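Local coordinates for mandelate racemase/muconate lactonizing protein (PDB 3VC5) that probably catalyses the magnesium-dependent dehydration of D-glucarate to 5-dehydro-4-deoxy-D-glucarate, as a member of the enolase superfamily, at residues P163-K171 / F205-F215. Sequence-based numbering, arbitrary orientation.
Sequences PYSAYLFYK and FRSIKLKGGVF. With PO4 (phosphate ion), chain B.
Tyr167 OH accepts a hydrogen bond from each of two lysines, Lys209 NZ and Lys211 NZ, both at 3.0 Å. With CG anti to the backbone N (chi1 177°), the extended Lys209 runs alongside the phenol and lays CD over one ring face, 3.8 Å from its centroid; Phe169 CZ covers the opposite face near the rim. Lys211 instead bends beyond CG, its CB over the Phe169 ring, and Lys211 NZ donates a 2.7 Å hydrogen bond to O4 of a phosphate probably taken from the crystallisation medium. Were this tyrosine an alanine, the two lysine nitrogens would probably lose their shared acceptor and the Lys209 chain the ring it lies along. Further out, Lys209 NZ forms salt bridges with Glu264 and Asp365, and Lys211 NZ with Asp239; Glu264 and Asp239 bind magnesium in this protein, although no metal is bound to this chain here. Beneath these side chains, strands 161-169 and 208-211 run parallel, joined by backbone bonds such as Lys211 N to Leu168 O (2.8 Å), within a beta-alpha-beta unit of the enolase-type barrel. On the other face, Leu168 CD1 presses on Ile208 CG2. Tyr167 OH thus ties Lys209 to Lys211, the predicted proton acceptor, whose NZ Asp239 also holds.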
# COMPACT_ATOMS: atom_id res chain seq x y z
N PRO A 163 -0.22 0.09 -21.84
CA PRO A 163 -0.36 -0.97 -22.84
C PRO A 163 -1.33 -2.06 -22.40
O PRO A 163 -1.34 -2.46 -21.23
CB PRO A 163 1.06 -1.56 -22.94
CG PRO A 163 1.97 -0.48 -22.41
CD PRO A 163 1.16 0.19 -21.31
N TYR A 164 -2.10 -2.55 -23.38
CA TYR A 164 -3.04 -3.64 -23.23
C TYR A 164 -2.67 -4.76 -24.20
O TYR A 164 -2.09 -4.50 -25.26
CB TYR A 164 -4.51 -3.18 -23.44
CG TYR A 164 -5.07 -2.38 -22.28
CD1 TYR A 164 -5.77 -3.01 -21.24
CD2 TYR A 164 -4.86 -1.02 -22.21
CE1 TYR A 164 -6.27 -2.29 -20.15
CE2 TYR A 164 -5.35 -0.27 -21.15
CZ TYR A 164 -6.04 -0.93 -20.10
OH TYR A 164 -6.52 -0.19 -19.06
N SER A 165 -3.05 -5.98 -23.86
CA SER A 165 -2.88 -7.15 -24.71
C SER A 165 -4.10 -7.38 -25.60
O SER A 165 -5.22 -6.91 -25.31
CB SER A 165 -2.65 -8.41 -23.85
OG SER A 165 -3.78 -8.63 -23.02
N ALA A 166 -3.87 -8.10 -26.70
CA ALA A 166 -4.93 -8.64 -27.52
C ALA A 166 -5.44 -9.91 -26.84
O ALA A 166 -4.69 -10.89 -26.72
CB ALA A 166 -4.37 -8.99 -28.91
N TYR A 167 -6.70 -9.90 -26.42
CA TYR A 167 -7.29 -11.01 -25.66
C TYR A 167 -7.99 -11.93 -26.66
O TYR A 167 -9.13 -11.70 -27.05
CB TYR A 167 -8.29 -10.50 -24.62
CG TYR A 167 -8.40 -11.40 -23.39
CD1 TYR A 167 -8.20 -12.78 -23.46
CD2 TYR A 167 -8.76 -10.85 -22.15
CE1 TYR A 167 -8.29 -13.58 -22.32
CE2 TYR A 167 -8.85 -11.66 -20.99
CZ TYR A 167 -8.64 -13.01 -21.09
OH TYR A 167 -8.69 -13.84 -19.95
N LEU A 168 -7.27 -12.95 -27.11
CA LEU A 168 -7.80 -13.87 -28.10
C LEU A 168 -8.55 -15.02 -27.44
O LEU A 168 -8.15 -15.55 -26.35
CB LEU A 168 -6.67 -14.44 -28.97
CG LEU A 168 -5.64 -13.46 -29.55
CD1 LEU A 168 -4.61 -14.20 -30.44
CD2 LEU A 168 -6.34 -12.35 -30.37
N PHE A 169 -9.60 -15.45 -28.13
CA PHE A 169 -10.42 -16.56 -27.70
C PHE A 169 -10.73 -17.45 -28.87
O PHE A 169 -11.02 -16.96 -29.96
CB PHE A 169 -11.79 -16.08 -27.21
CG PHE A 169 -11.77 -15.37 -25.87
CD1 PHE A 169 -11.40 -14.03 -25.78
CD2 PHE A 169 -12.16 -16.04 -24.72
CE1 PHE A 169 -11.41 -13.36 -24.53
CE2 PHE A 169 -12.16 -15.38 -23.45
CZ PHE A 169 -11.78 -14.06 -23.36
N TYR A 170 -10.77 -18.75 -28.62
CA TYR A 170 -11.50 -19.63 -29.52
C TYR A 170 -12.97 -19.23 -29.42
O TYR A 170 -13.46 -18.87 -28.35
CB TYR A 170 -11.31 -21.09 -29.14
CG TYR A 170 -9.89 -21.58 -29.26
CD1 TYR A 170 -9.35 -21.92 -30.51
CD2 TYR A 170 -9.11 -21.76 -28.13
CE1 TYR A 170 -8.06 -22.40 -30.61
CE2 TYR A 170 -7.81 -22.25 -28.23
CZ TYR A 170 -7.30 -22.57 -29.48
OH TYR A 170 -6.01 -23.06 -29.59
N LYS A 171 -13.67 -19.20 -30.56
CA LYS A 171 -15.07 -18.83 -30.55
C LYS A 171 -15.85 -19.41 -31.71
O LYS A 171 -15.28 -19.68 -32.77
CB LYS A 171 -15.22 -17.31 -30.54
CG LYS A 171 -14.68 -16.64 -31.84
CD LYS A 171 -14.77 -15.11 -31.80
CE LYS A 171 -16.24 -14.61 -31.81
NZ LYS A 171 -17.00 -14.98 -33.08
N PHE A 205 -2.38 -3.63 -30.52
CA PHE A 205 -1.85 -4.39 -29.38
C PHE A 205 -0.45 -4.92 -29.67
O PHE A 205 -0.18 -5.43 -30.76
CB PHE A 205 -2.76 -5.59 -29.06
CG PHE A 205 -4.16 -5.20 -28.65
CD1 PHE A 205 -4.37 -4.27 -27.62
CD2 PHE A 205 -5.28 -5.71 -29.32
CE1 PHE A 205 -5.67 -3.89 -27.23
CE2 PHE A 205 -6.59 -5.36 -28.93
CZ PHE A 205 -6.79 -4.44 -27.87
N ARG A 206 0.43 -4.80 -28.68
CA ARG A 206 1.82 -5.24 -28.82
C ARG A 206 2.16 -6.46 -27.95
O ARG A 206 3.35 -6.83 -27.82
CB ARG A 206 2.78 -4.06 -28.53
CG ARG A 206 2.62 -2.89 -29.53
CD ARG A 206 3.52 -1.73 -29.17
NE ARG A 206 3.57 -0.73 -30.23
CZ ARG A 206 4.38 0.32 -30.22
NH1 ARG A 206 5.21 0.50 -29.19
NH2 ARG A 206 4.37 1.19 -31.22
N SER A 207 1.13 -7.06 -27.35
CA SER A 207 1.21 -8.26 -26.53
C SER A 207 -0.04 -9.06 -26.89
O SER A 207 -1.07 -8.48 -27.27
CB SER A 207 1.14 -7.93 -25.02
OG SER A 207 2.38 -7.51 -24.50
N ILE A 208 0.05 -10.38 -26.78
CA ILE A 208 -1.04 -11.29 -27.16
C ILE A 208 -1.29 -12.31 -26.06
O ILE A 208 -0.33 -12.88 -25.54
CB ILE A 208 -0.69 -12.04 -28.45
CG1 ILE A 208 -0.56 -11.06 -29.63
CG2 ILE A 208 -1.75 -13.08 -28.77
CD1 ILE A 208 0.03 -11.73 -30.89
N LYS A 209 -2.57 -12.54 -25.74
CA LYS A 209 -2.97 -13.57 -24.80
C LYS A 209 -3.94 -14.50 -25.50
O LYS A 209 -4.82 -14.06 -26.24
CB LYS A 209 -3.69 -12.92 -23.61
CG LYS A 209 -4.22 -13.89 -22.60
CD LYS A 209 -4.89 -13.13 -21.48
CE LYS A 209 -5.15 -14.14 -20.36
NZ LYS A 209 -5.79 -13.58 -19.20
N LEU A 210 -3.79 -15.80 -25.29
CA LEU A 210 -4.76 -16.76 -25.78
C LEU A 210 -5.47 -17.40 -24.63
O LEU A 210 -4.82 -18.01 -23.75
CB LEU A 210 -4.07 -17.85 -26.61
CG LEU A 210 -4.97 -18.99 -27.16
CD1 LEU A 210 -6.14 -18.47 -28.01
CD2 LEU A 210 -4.16 -20.03 -27.95
N LYS A 211 -6.81 -17.30 -24.64
CA LYS A 211 -7.64 -18.04 -23.69
C LYS A 211 -7.65 -19.51 -24.08
O LYS A 211 -8.11 -19.84 -25.17
CB LYS A 211 -9.09 -17.51 -23.74
CG LYS A 211 -10.00 -18.08 -22.67
CD LYS A 211 -9.49 -17.63 -21.29
CE LYS A 211 -10.48 -16.86 -20.53
NZ LYS A 211 -9.85 -16.48 -19.20
N GLY A 212 -7.18 -20.38 -23.18
CA GLY A 212 -7.16 -21.83 -23.46
C GLY A 212 -8.11 -22.64 -22.57
O GLY A 212 -9.12 -22.11 -22.05
N GLY A 213 -7.79 -23.92 -22.38
CA GLY A 213 -8.63 -24.84 -21.62
C GLY A 213 -9.87 -25.25 -22.40
O GLY A 213 -10.87 -25.70 -21.84
N VAL A 214 -9.81 -25.06 -23.72
CA VAL A 214 -10.94 -25.31 -24.59
C VAL A 214 -10.68 -26.54 -25.45
O VAL A 214 -11.54 -27.44 -25.53
CB VAL A 214 -11.17 -24.08 -25.50
CG1 VAL A 214 -12.26 -24.35 -26.55
CG2 VAL A 214 -11.50 -22.85 -24.65
N PHE A 215 -9.51 -26.58 -26.08
CA PHE A 215 -9.11 -27.72 -26.91
C PHE A 215 -8.00 -28.49 -26.23
O PHE A 215 -7.38 -27.98 -25.30
CB PHE A 215 -8.63 -27.22 -28.27
CG PHE A 215 -9.75 -26.77 -29.17
CD1 PHE A 215 -10.02 -25.41 -29.35
CD2 PHE A 215 -10.54 -27.70 -29.82
CE1 PHE A 215 -11.05 -25.00 -30.17
CE2 PHE A 215 -11.58 -27.31 -30.65
CZ PHE A 215 -11.84 -25.95 -30.83
P PO4 B . -13.44 -14.81 -19.01
O1 PO4 B . -13.84 -16.01 -19.77
O2 PO4 B . -13.90 -13.64 -19.85
O3 PO4 B . -14.10 -14.76 -17.70
O4 PO4 B . -12.01 -14.84 -18.85
O HOH W 1 0.07 -3.34 -26.28
O HOH W 2 -10.72 -19.61 -26.01